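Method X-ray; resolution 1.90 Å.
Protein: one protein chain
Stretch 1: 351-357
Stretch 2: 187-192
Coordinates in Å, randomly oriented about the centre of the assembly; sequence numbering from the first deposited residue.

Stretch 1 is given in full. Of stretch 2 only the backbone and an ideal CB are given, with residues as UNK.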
# COMPACT_ATOMS: atom_id res chain seq x y z
N ILE A 351 -1.05 -20.00 -14.75
CA ILE A 351 -2.31 -19.51 -15.29
C ILE A 351 -3.14 -18.96 -14.16
O ILE A 351 -3.66 -19.70 -13.31
CB ILE A 351 -3.07 -20.64 -16.06
CG1 ILE A 351 -2.19 -21.17 -17.19
CG2 ILE A 351 -4.43 -20.15 -16.58
CD1 ILE A 351 -2.57 -22.57 -17.66
N VAL A 352 -3.23 -17.63 -14.12
CA VAL A 352 -3.93 -16.94 -13.05
C VAL A 352 -5.40 -16.80 -13.42
O VAL A 352 -5.82 -15.81 -14.01
CB VAL A 352 -3.29 -15.56 -12.79
CG1 VAL A 352 -3.89 -14.93 -11.53
CG2 VAL A 352 -1.76 -15.68 -12.66
N ASP A 353 -6.19 -17.81 -13.05
CA ASP A 353 -7.55 -17.96 -13.57
C ASP A 353 -8.51 -18.28 -12.45
O ASP A 353 -9.58 -18.84 -12.67
CB ASP A 353 -7.60 -19.04 -14.65
CG ASP A 353 -7.53 -20.45 -14.08
OD1 ASP A 353 -7.09 -20.62 -12.92
OD2 ASP A 353 -7.89 -21.41 -14.81
N HIS A 354 -8.09 -17.93 -11.24
CA HIS A 354 -8.90 -17.99 -10.03
C HIS A 354 -8.28 -17.00 -9.04
O HIS A 354 -7.20 -16.47 -9.31
CB HIS A 354 -8.95 -19.42 -9.47
CG HIS A 354 -7.61 -20.03 -9.21
ND1 HIS A 354 -6.79 -20.48 -10.23
CD2 HIS A 354 -6.96 -20.29 -8.06
CE1 HIS A 354 -5.68 -20.98 -9.70
NE2 HIS A 354 -5.76 -20.88 -8.39
N PRO A 355 -8.95 -16.74 -7.91
CA PRO A 355 -8.55 -15.68 -6.97
C PRO A 355 -7.12 -15.81 -6.44
O PRO A 355 -6.66 -16.92 -6.15
CB PRO A 355 -9.56 -15.82 -5.84
CG PRO A 355 -10.78 -16.32 -6.52
CD PRO A 355 -10.27 -17.29 -7.56
N PHE A 356 -6.43 -14.68 -6.32
CA PHE A 356 -5.02 -14.67 -5.96
C PHE A 356 -4.65 -13.45 -5.11
O PHE A 356 -5.35 -12.45 -5.11
CB PHE A 356 -4.17 -14.67 -7.22
CG PHE A 356 -4.43 -13.50 -8.14
CD1 PHE A 356 -3.60 -12.40 -8.13
CD2 PHE A 356 -5.49 -13.52 -9.03
CE1 PHE A 356 -3.83 -11.33 -8.98
CE2 PHE A 356 -5.72 -12.46 -9.89
CZ PHE A 356 -4.90 -11.36 -9.86
N ILE A 357 -3.52 -13.57 -4.41
CA ILE A 357 -2.92 -12.46 -3.69
C ILE A 357 -1.79 -11.92 -4.57
O ILE A 357 -1.18 -12.68 -5.32
CB ILE A 357 -2.33 -12.96 -2.35
CG1 ILE A 357 -3.45 -13.40 -1.41
CG2 ILE A 357 -1.42 -11.92 -1.70
CD1 ILE A 357 -2.93 -14.04 -0.12
N UNK A 187 -11.07 -14.78 -21.43
CA UNK A 187 -10.88 -16.18 -21.01
C UNK A 187 -11.52 -16.47 -19.65
O UNK A 187 -11.81 -15.55 -18.89
CB UNK A 187 -9.39 -16.51 -20.95
N UNK A 188 -11.71 -17.75 -19.35
CA UNK A 188 -12.31 -18.15 -18.09
C UNK A 188 -11.54 -17.59 -16.90
O UNK A 188 -10.32 -17.61 -16.88
CB UNK A 188 -12.38 -19.68 -18.00
N UNK A 189 -12.28 -17.10 -15.91
CA UNK A 189 -11.74 -16.81 -14.59
C UNK A 189 -12.71 -17.43 -13.61
O UNK A 189 -13.89 -17.10 -13.59
CB UNK A 189 -11.56 -15.31 -14.35
N UNK A 190 -12.22 -18.36 -12.80
CA UNK A 190 -13.07 -19.03 -11.83
C UNK A 190 -13.05 -18.33 -10.49
O UNK A 190 -12.06 -18.42 -9.77
CB UNK A 190 -12.64 -20.49 -11.66
N UNK A 191 -14.14 -17.65 -10.15
CA UNK A 191 -14.28 -17.02 -8.84
C UNK A 191 -14.42 -18.09 -7.77
O UNK A 191 -14.16 -17.86 -6.58
CB UNK A 191 -15.48 -16.07 -8.81
N UNK A 192 -14.84 -19.27 -8.22
CA UNK A 192 -14.95 -20.46 -7.38
C UNK A 192 -15.29 -21.60 -8.32
O UNK A 192 -15.47 -21.39 -9.52
CB UNK A 192 -16.00 -20.30 -6.28

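Position 187 can be settled quickly. Its backbone is extended (phi/psi -146/163), and no atom of stretch 1 lies within 5.5 Å of the ideal CB, so stretch 1 sets no requirement and many side chains would serve. The residue is Ser-187, in the m rotamer, with its OG hydrogen-bonded elsewhere in the structure.

Position 188 is similarly free. The CA-to-CB bond points sideways, again with nothing of stretch 1 within 5.5 Å of the ideal CB. The backbone carbonyl does approach, its O lying 3.8 Å from CB of Asp-353, but that contact is available to any residue. Polar or charged side chains would be reasonable, though the acidic group of Asp-353 gives no reason to favour a second acid. The deposited residue is Asp-188; the end of its side chain leads away, and the nearest approach is 5.7 Å, from Asp-188 CB to Asp-353 OD2.

Position 189 has more to read. The backbone is that of a strand (-132/120), and CA lies 4.5 Å from CA of Asp-353. CA also makes a CA-H...O contact with Asp-353 O at 3.5 Å, with an angle of 134° at the hydrogen. The ideal CB points sideways, 4.4 Å from Asp-353 O and 5.3 Å from His-354 N. Beyond it stretch 1 offers the backbone of residues 352 to 355, the Pro-355 ring and the edge of the Phe-356 ring. A long apolar chain, such as leucine, methionine or an aromatic, could reach these surfaces; a small one would touch Asp-353 O at most and would not reach the Pro-355 and Phe-356 rings. It is Phe-189. With chi1 at -176° (t), its end comes nearer than its CB: CZ is 3.4 Å from His-354 C. Asp-353 C and His-354 N lie over one face of the ring, while its edge meets Phe-356, CE2 to CE2 at 4.2 Å. Its CE1 stands 4.3 Å from Pro-355 CD.

At position 190 the main chain does much of the work. The backbone N donates to Asp-353 O at 2.7 Å with a nearly linear angle of 170°, and the backbone O receives a CA-H...O contact from His-354 CA at 3.2 Å. Proline is therefore unsuitable, since it would lack the donor. The ideal CB points sideways, 3.6 Å from Asp-353 O and 4.4 Å from His-354 CB, and the Asp-353 carboxylate lies on this side. Polar, basic or aromatic side chains could all suit. The answer is His-190, whose chi1 of -54° (m) places ring atom CD2 3.7 Å from Asp-353 OD2. This is proximity through a carbon; Asp-353 OD1 instead accepts a hydrogen bond from His-354 ND1 at 2.7 Å.

Position 191 turns its CA-to-CB bond away; the ideal CB is still 5.2 Å from Pro-355 CG. Long polar chains suit such a direction. Lys-191 is found there, extended beyond chi1, while its backbone O lies 3.7 Å from Pro-355 CG.

Position 192 also points away, with stretch 1 beyond 5.5 Å of its ideal CB, leaving the choice open. Ser-192 makes no contact with stretch 1.

Stretch 2 (187-192) SDFHKS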
# COMPACT_ATOMS: atom_id res chain seq x y z
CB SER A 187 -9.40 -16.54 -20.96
OG SER A 187 -8.73 -16.21 -22.16
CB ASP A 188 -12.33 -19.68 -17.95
CG ASP A 188 -13.20 -20.36 -18.99
OD1 ASP A 188 -14.22 -19.76 -19.41
OD2 ASP A 188 -12.87 -21.50 -19.38
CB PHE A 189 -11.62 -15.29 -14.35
CG PHE A 189 -10.97 -14.93 -13.03
CD1 PHE A 189 -11.73 -14.79 -11.89
CD2 PHE A 189 -9.60 -14.75 -12.94
CE1 PHE A 189 -11.13 -14.47 -10.67
CE2 PHE A 189 -8.99 -14.44 -11.73
CZ PHE A 189 -9.76 -14.30 -10.59
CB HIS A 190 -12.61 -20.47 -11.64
CG HIS A 190 -12.50 -21.24 -12.92
ND1 HIS A 190 -13.60 -21.62 -13.66
CD2 HIS A 190 -11.41 -21.70 -13.59
CE1 HIS A 190 -13.20 -22.28 -14.73
NE2 HIS A 190 -11.88 -22.34 -14.71
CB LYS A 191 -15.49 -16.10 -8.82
CG LYS A 191 -15.49 -15.04 -9.92
CD LYS A 191 -16.75 -14.19 -9.88
CE LYS A 191 -16.82 -13.26 -11.08
NZ LYS A 191 -18.14 -12.54 -11.18
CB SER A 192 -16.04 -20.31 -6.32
OG SER A 192 -17.32 -20.07 -6.89
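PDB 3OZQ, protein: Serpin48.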